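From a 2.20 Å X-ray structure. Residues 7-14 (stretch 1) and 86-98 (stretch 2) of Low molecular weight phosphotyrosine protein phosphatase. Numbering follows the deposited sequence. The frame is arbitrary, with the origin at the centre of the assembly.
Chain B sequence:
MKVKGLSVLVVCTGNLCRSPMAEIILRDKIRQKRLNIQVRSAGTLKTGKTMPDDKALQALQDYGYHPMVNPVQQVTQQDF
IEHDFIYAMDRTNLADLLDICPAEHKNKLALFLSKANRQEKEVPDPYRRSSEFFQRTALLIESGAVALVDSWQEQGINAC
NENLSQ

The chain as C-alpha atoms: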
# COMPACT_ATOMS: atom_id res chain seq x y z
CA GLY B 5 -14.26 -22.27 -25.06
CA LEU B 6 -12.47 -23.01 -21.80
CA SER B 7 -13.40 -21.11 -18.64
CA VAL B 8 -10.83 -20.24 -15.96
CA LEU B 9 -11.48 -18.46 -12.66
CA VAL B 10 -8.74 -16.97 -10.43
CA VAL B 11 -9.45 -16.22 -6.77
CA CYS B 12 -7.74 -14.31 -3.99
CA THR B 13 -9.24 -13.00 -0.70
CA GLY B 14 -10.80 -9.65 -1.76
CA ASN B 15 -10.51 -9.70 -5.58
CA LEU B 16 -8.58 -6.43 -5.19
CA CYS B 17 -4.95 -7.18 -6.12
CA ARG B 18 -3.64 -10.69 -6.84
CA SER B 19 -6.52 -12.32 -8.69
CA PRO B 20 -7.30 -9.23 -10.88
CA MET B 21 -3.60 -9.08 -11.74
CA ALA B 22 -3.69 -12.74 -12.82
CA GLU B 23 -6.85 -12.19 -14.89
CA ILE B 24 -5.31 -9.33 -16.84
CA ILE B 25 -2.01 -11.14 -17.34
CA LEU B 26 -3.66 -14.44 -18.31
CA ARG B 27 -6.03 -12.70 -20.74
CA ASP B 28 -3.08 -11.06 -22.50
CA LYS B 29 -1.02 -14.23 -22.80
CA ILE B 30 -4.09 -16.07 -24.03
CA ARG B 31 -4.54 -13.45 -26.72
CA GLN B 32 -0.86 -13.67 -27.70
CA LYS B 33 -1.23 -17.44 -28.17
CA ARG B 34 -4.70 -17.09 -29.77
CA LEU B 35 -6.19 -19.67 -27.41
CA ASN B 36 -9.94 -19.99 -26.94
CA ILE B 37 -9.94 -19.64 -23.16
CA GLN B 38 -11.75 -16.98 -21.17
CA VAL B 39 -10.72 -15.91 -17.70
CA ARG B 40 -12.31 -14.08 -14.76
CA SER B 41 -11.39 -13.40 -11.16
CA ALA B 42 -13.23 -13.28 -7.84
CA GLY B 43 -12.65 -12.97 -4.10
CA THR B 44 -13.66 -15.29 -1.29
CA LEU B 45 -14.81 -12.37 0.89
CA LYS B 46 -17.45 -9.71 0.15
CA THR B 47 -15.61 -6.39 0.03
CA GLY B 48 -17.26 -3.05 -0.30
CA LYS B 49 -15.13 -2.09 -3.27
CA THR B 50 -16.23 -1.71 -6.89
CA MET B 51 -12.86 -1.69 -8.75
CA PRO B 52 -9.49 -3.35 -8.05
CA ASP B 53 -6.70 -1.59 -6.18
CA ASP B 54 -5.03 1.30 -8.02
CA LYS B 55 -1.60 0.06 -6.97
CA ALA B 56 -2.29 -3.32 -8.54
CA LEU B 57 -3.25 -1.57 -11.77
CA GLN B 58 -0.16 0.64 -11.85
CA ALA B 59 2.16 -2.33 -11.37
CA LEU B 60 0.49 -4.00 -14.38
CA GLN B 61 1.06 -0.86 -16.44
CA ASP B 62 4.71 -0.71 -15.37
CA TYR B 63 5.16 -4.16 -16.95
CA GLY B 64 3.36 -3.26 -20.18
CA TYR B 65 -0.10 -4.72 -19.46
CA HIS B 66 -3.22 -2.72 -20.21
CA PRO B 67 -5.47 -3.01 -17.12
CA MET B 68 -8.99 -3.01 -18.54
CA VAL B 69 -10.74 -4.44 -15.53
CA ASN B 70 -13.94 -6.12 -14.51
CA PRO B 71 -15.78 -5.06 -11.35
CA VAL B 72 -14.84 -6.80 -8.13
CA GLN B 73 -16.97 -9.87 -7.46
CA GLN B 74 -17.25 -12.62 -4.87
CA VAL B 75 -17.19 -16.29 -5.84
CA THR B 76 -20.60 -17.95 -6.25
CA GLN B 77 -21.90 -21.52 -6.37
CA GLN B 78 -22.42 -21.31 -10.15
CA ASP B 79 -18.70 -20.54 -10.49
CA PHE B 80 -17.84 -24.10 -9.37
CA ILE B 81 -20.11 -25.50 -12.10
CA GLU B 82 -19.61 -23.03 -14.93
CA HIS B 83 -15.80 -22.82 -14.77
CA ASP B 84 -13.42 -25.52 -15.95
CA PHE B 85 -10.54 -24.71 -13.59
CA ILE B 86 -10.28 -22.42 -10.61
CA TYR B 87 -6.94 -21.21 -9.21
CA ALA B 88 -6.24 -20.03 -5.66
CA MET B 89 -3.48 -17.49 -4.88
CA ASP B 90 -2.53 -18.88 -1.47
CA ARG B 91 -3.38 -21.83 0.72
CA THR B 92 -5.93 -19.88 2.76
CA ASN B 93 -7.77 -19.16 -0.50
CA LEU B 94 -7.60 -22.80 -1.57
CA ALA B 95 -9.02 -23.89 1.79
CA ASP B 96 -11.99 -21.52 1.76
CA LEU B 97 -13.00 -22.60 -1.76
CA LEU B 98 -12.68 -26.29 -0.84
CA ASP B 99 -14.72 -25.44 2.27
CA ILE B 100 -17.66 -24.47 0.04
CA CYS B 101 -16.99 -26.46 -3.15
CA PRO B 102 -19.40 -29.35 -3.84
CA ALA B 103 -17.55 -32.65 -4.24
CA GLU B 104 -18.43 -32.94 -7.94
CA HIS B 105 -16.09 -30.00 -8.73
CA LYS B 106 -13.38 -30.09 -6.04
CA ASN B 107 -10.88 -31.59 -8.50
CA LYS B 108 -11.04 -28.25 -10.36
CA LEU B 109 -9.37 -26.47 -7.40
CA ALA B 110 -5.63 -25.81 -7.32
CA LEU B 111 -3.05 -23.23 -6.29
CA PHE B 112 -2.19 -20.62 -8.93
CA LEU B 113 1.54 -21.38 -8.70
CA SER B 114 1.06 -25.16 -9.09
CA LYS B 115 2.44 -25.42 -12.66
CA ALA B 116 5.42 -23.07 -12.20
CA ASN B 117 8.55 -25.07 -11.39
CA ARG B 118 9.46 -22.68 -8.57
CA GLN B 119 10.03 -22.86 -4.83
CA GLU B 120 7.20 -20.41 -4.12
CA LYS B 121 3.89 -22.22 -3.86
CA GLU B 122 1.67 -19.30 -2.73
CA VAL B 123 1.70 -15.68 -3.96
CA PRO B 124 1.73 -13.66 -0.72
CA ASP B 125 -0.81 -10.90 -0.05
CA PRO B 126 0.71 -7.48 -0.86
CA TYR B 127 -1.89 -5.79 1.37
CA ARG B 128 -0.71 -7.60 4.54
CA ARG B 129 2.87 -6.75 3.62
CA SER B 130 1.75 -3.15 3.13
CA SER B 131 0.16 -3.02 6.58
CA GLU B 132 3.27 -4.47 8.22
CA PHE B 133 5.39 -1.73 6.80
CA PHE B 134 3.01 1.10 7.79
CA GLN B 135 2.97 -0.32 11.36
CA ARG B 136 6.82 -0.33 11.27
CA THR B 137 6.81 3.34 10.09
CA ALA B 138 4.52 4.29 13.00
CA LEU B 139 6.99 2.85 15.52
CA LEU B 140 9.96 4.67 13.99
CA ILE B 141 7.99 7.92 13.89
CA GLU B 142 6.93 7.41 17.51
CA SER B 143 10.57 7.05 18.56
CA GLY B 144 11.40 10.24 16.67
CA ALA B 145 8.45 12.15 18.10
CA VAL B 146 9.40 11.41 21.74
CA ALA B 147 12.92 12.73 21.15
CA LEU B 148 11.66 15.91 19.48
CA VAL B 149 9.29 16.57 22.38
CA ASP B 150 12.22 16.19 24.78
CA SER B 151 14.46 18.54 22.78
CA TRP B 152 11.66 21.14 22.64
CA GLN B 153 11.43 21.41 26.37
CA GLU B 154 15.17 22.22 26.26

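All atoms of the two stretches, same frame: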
# COMPACT_ATOMS: atom_id res chain seq x y z
N SER B 7 -13.07 -22.12 -19.63
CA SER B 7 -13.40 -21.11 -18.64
C SER B 7 -12.50 -21.29 -17.42
O SER B 7 -12.43 -22.38 -16.85
CB SER B 7 -14.87 -21.19 -18.25
OG SER B 7 -15.24 -20.11 -17.40
N VAL B 8 -11.79 -20.22 -17.05
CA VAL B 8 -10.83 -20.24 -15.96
C VAL B 8 -11.21 -19.13 -14.98
O VAL B 8 -11.44 -17.99 -15.39
CB VAL B 8 -9.39 -20.06 -16.48
CG1 VAL B 8 -8.44 -19.64 -15.38
CG2 VAL B 8 -8.92 -21.33 -17.13
N LEU B 9 -11.25 -19.45 -13.70
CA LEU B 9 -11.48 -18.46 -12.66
C LEU B 9 -10.27 -18.40 -11.73
O LEU B 9 -9.71 -19.44 -11.37
CB LEU B 9 -12.76 -18.80 -11.90
CG LEU B 9 -13.06 -17.96 -10.67
CD1 LEU B 9 -13.37 -16.53 -11.07
CD2 LEU B 9 -14.21 -18.61 -9.90
N VAL B 10 -9.85 -17.19 -11.36
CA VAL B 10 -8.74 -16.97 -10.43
C VAL B 10 -9.27 -16.22 -9.20
O VAL B 10 -10.05 -15.27 -9.33
CB VAL B 10 -7.57 -16.18 -11.07
CG1 VAL B 10 -6.81 -17.02 -12.07
CG2 VAL B 10 -8.08 -14.95 -11.79
N VAL B 11 -8.83 -16.63 -8.02
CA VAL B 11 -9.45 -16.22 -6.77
C VAL B 11 -8.39 -15.86 -5.75
O VAL B 11 -7.46 -16.64 -5.50
CB VAL B 11 -10.35 -17.33 -6.19
CG1 VAL B 11 -10.89 -16.94 -4.81
CG2 VAL B 11 -11.48 -17.67 -7.15
N CYS B 12 -8.50 -14.67 -5.18
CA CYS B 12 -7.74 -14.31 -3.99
C CYS B 12 -8.73 -13.93 -2.88
O CYS B 12 -9.90 -14.27 -3.00
CB CYS B 12 -6.69 -13.28 -4.36
SG CYS B 12 -7.34 -11.65 -4.91
N THR B 13 -8.30 -13.28 -1.79
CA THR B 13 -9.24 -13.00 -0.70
C THR B 13 -10.29 -11.94 -1.07
O THR B 13 -11.49 -12.18 -0.91
CB THR B 13 -8.49 -12.59 0.57
OG1 THR B 13 -7.38 -13.47 0.80
CG2 THR B 13 -9.41 -12.68 1.79
N GLY B 14 -9.87 -10.75 -1.53
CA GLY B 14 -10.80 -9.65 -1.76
C GLY B 14 -11.07 -9.28 -3.21
O GLY B 14 -11.83 -8.34 -3.49
N ILE B 86 -10.18 -23.50 -11.56
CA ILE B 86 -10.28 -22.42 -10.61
C ILE B 86 -9.00 -22.42 -9.80
O ILE B 86 -8.65 -23.44 -9.19
CB ILE B 86 -11.51 -22.58 -9.70
CG1 ILE B 86 -12.79 -22.50 -10.55
CG2 ILE B 86 -11.50 -21.53 -8.59
CD1 ILE B 86 -13.91 -23.38 -10.07
N TYR B 87 -8.26 -21.30 -9.83
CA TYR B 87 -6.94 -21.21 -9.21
C TYR B 87 -6.95 -20.27 -8.01
O TYR B 87 -7.42 -19.13 -8.10
CB TYR B 87 -5.90 -20.75 -10.23
CG TYR B 87 -5.71 -21.69 -11.40
CD1 TYR B 87 -6.47 -21.55 -12.56
CD2 TYR B 87 -4.78 -22.74 -11.34
CE1 TYR B 87 -6.31 -22.42 -13.63
CE2 TYR B 87 -4.61 -23.60 -12.40
CZ TYR B 87 -5.37 -23.43 -13.54
OH TYR B 87 -5.22 -24.29 -14.60
N ALA B 88 -6.38 -20.75 -6.91
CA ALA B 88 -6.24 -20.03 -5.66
C ALA B 88 -4.84 -19.45 -5.52
O ALA B 88 -3.85 -20.12 -5.85
CB ALA B 88 -6.53 -20.96 -4.48
N MET B 89 -4.75 -18.20 -5.01
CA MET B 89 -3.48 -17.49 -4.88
C MET B 89 -2.64 -17.98 -3.70
O MET B 89 -1.41 -17.95 -3.76
CB MET B 89 -3.74 -15.99 -4.73
CG MET B 89 -4.21 -15.33 -6.00
SD MET B 89 -2.98 -15.36 -7.32
CE MET B 89 -4.02 -15.92 -8.66
N ASP B 90 -3.28 -18.40 -2.62
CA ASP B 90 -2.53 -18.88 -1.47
C ASP B 90 -3.34 -19.99 -0.84
O ASP B 90 -4.48 -20.25 -1.24
CB ASP B 90 -2.20 -17.74 -0.48
CG ASP B 90 -3.44 -17.13 0.20
OD1 ASP B 90 -4.41 -17.86 0.54
OD2 ASP B 90 -3.43 -15.89 0.41
N ARG B 91 -2.74 -20.65 0.15
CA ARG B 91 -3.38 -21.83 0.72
C ARG B 91 -4.68 -21.47 1.42
O ARG B 91 -5.68 -22.20 1.32
CB ARG B 91 -2.42 -22.53 1.67
CG ARG B 91 -1.37 -23.33 0.95
CD ARG B 91 -0.36 -23.95 1.89
NE ARG B 91 0.79 -24.43 1.14
CZ ARG B 91 0.76 -25.46 0.29
NH1 ARG B 91 -0.36 -26.12 0.08
NH2 ARG B 91 1.87 -25.82 -0.35
N THR B 92 -4.71 -20.33 2.10
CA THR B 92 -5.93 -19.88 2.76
C THR B 92 -7.07 -19.74 1.75
O THR B 92 -8.21 -20.10 2.04
CB THR B 92 -5.67 -18.56 3.49
OG1 THR B 92 -4.56 -18.73 4.39
CG2 THR B 92 -6.91 -18.10 4.26
N ASN B 93 -6.76 -19.24 0.55
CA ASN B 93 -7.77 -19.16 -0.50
C ASN B 93 -8.23 -20.55 -0.92
O ASN B 93 -9.43 -20.81 -1.07
CB ASN B 93 -7.21 -18.39 -1.70
CG ASN B 93 -6.82 -16.97 -1.36
OD1 ASN B 93 -5.75 -16.49 -1.75
ND2 ASN B 93 -7.69 -16.27 -0.63
N LEU B 94 -7.27 -21.46 -1.13
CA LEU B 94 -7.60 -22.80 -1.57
C LEU B 94 -8.47 -23.52 -0.55
O LEU B 94 -9.35 -24.30 -0.92
CB LEU B 94 -6.32 -23.59 -1.84
CG LEU B 94 -6.50 -25.03 -2.32
CD1 LEU B 94 -6.99 -25.05 -3.75
CD2 LEU B 94 -5.18 -25.76 -2.19
N ALA B 95 -8.23 -23.26 0.74
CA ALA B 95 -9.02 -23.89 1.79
C ALA B 95 -10.46 -23.39 1.79
O ALA B 95 -11.41 -24.18 1.87
CB ALA B 95 -8.37 -23.65 3.15
N ASP B 96 -10.64 -22.07 1.69
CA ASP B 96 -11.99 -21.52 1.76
C ASP B 96 -12.84 -21.93 0.56
O ASP B 96 -14.06 -22.12 0.70
CB ASP B 96 -11.92 -20.01 1.91
CG ASP B 96 -11.17 -19.59 3.15
OD1 ASP B 96 -11.02 -20.45 4.06
OD2 ASP B 96 -10.72 -18.43 3.23
N LEU B 97 -12.23 -22.10 -0.62
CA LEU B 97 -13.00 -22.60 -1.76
C LEU B 97 -13.36 -24.07 -1.56
O LEU B 97 -14.51 -24.47 -1.79
CB LEU B 97 -12.22 -22.40 -3.06
CG LEU B 97 -12.02 -20.96 -3.55
CD1 LEU B 97 -11.13 -20.94 -4.79
CD2 LEU B 97 -13.35 -20.27 -3.83
N LEU B 98 -12.39 -24.88 -1.14
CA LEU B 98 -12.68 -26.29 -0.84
C LEU B 98 -13.76 -26.40 0.24
O LEU B 98 -14.61 -27.28 0.18
CB LEU B 98 -11.41 -27.00 -0.37
CG LEU B 98 -10.30 -27.36 -1.37
CD1 LEU B 98 -9.00 -27.60 -0.61
CD2 LEU B 98 -10.68 -28.58 -2.21

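Asn93, in the first turn of a helix, does the work of an adapter: its side chain ties the loop after one strand to the turn after its neighbour. Its ND2 donates to Thr13 OG1 at 3.2 Å, with a nearly straight N-H...O angle of 160°, and so reaches the loop just past strand 7-12. Its OD1 is used within its own stretch, where Asp90 N donates to it in a weak bond of 3.2 Å and 127°. Asp90 returns the favour more firmly, as the N-cap: its OD1 accepts from Asn93 N at 2.7 Å. The helix start is thus closed by a reciprocal pair, and the same asparagine spends its side-chain ND2 across the contact.

Upstream, the rule is plain parallel pairing. Leu9, Val10 and Val11 lie beside Ile86, Tyr87 and Ala88, and the backbone bonds alternate as parallel strands require: Tyr87 N to Leu9 O at 2.8 Å, then Val11 N to Tyr87 O at 2.9 Å. Tyr87 therefore uses both its backbone N and O on residues flanking Val10. Val11 in turn bonds to both neighbours of Ala88, since Met89 N, just past the strand, donates to Val11 O at 3.2 Å; this completes the last bridge.

The side chains sort by face. With Leu9, Ile86 and Ala88 goes Val11, the residue most covered by the other stretch; its CG2 lies 4.1 Å from Ile86 CG2, and its CB 3.9 Å from Leu97 CD1, so one valine touches both strand and helix. Ala88, paired with Val11 on this face, has little of its surface covered by the other stretch. On the face of Val10 and Tyr87, Val8 CG1 meets the tyrosine ring at its edge, 3.9 Å from Tyr87 CE1. Met89 packs its CG 3.6 Å from Cys12 CB, while its CE reaches back to within 4.3 Å of Val10 CB.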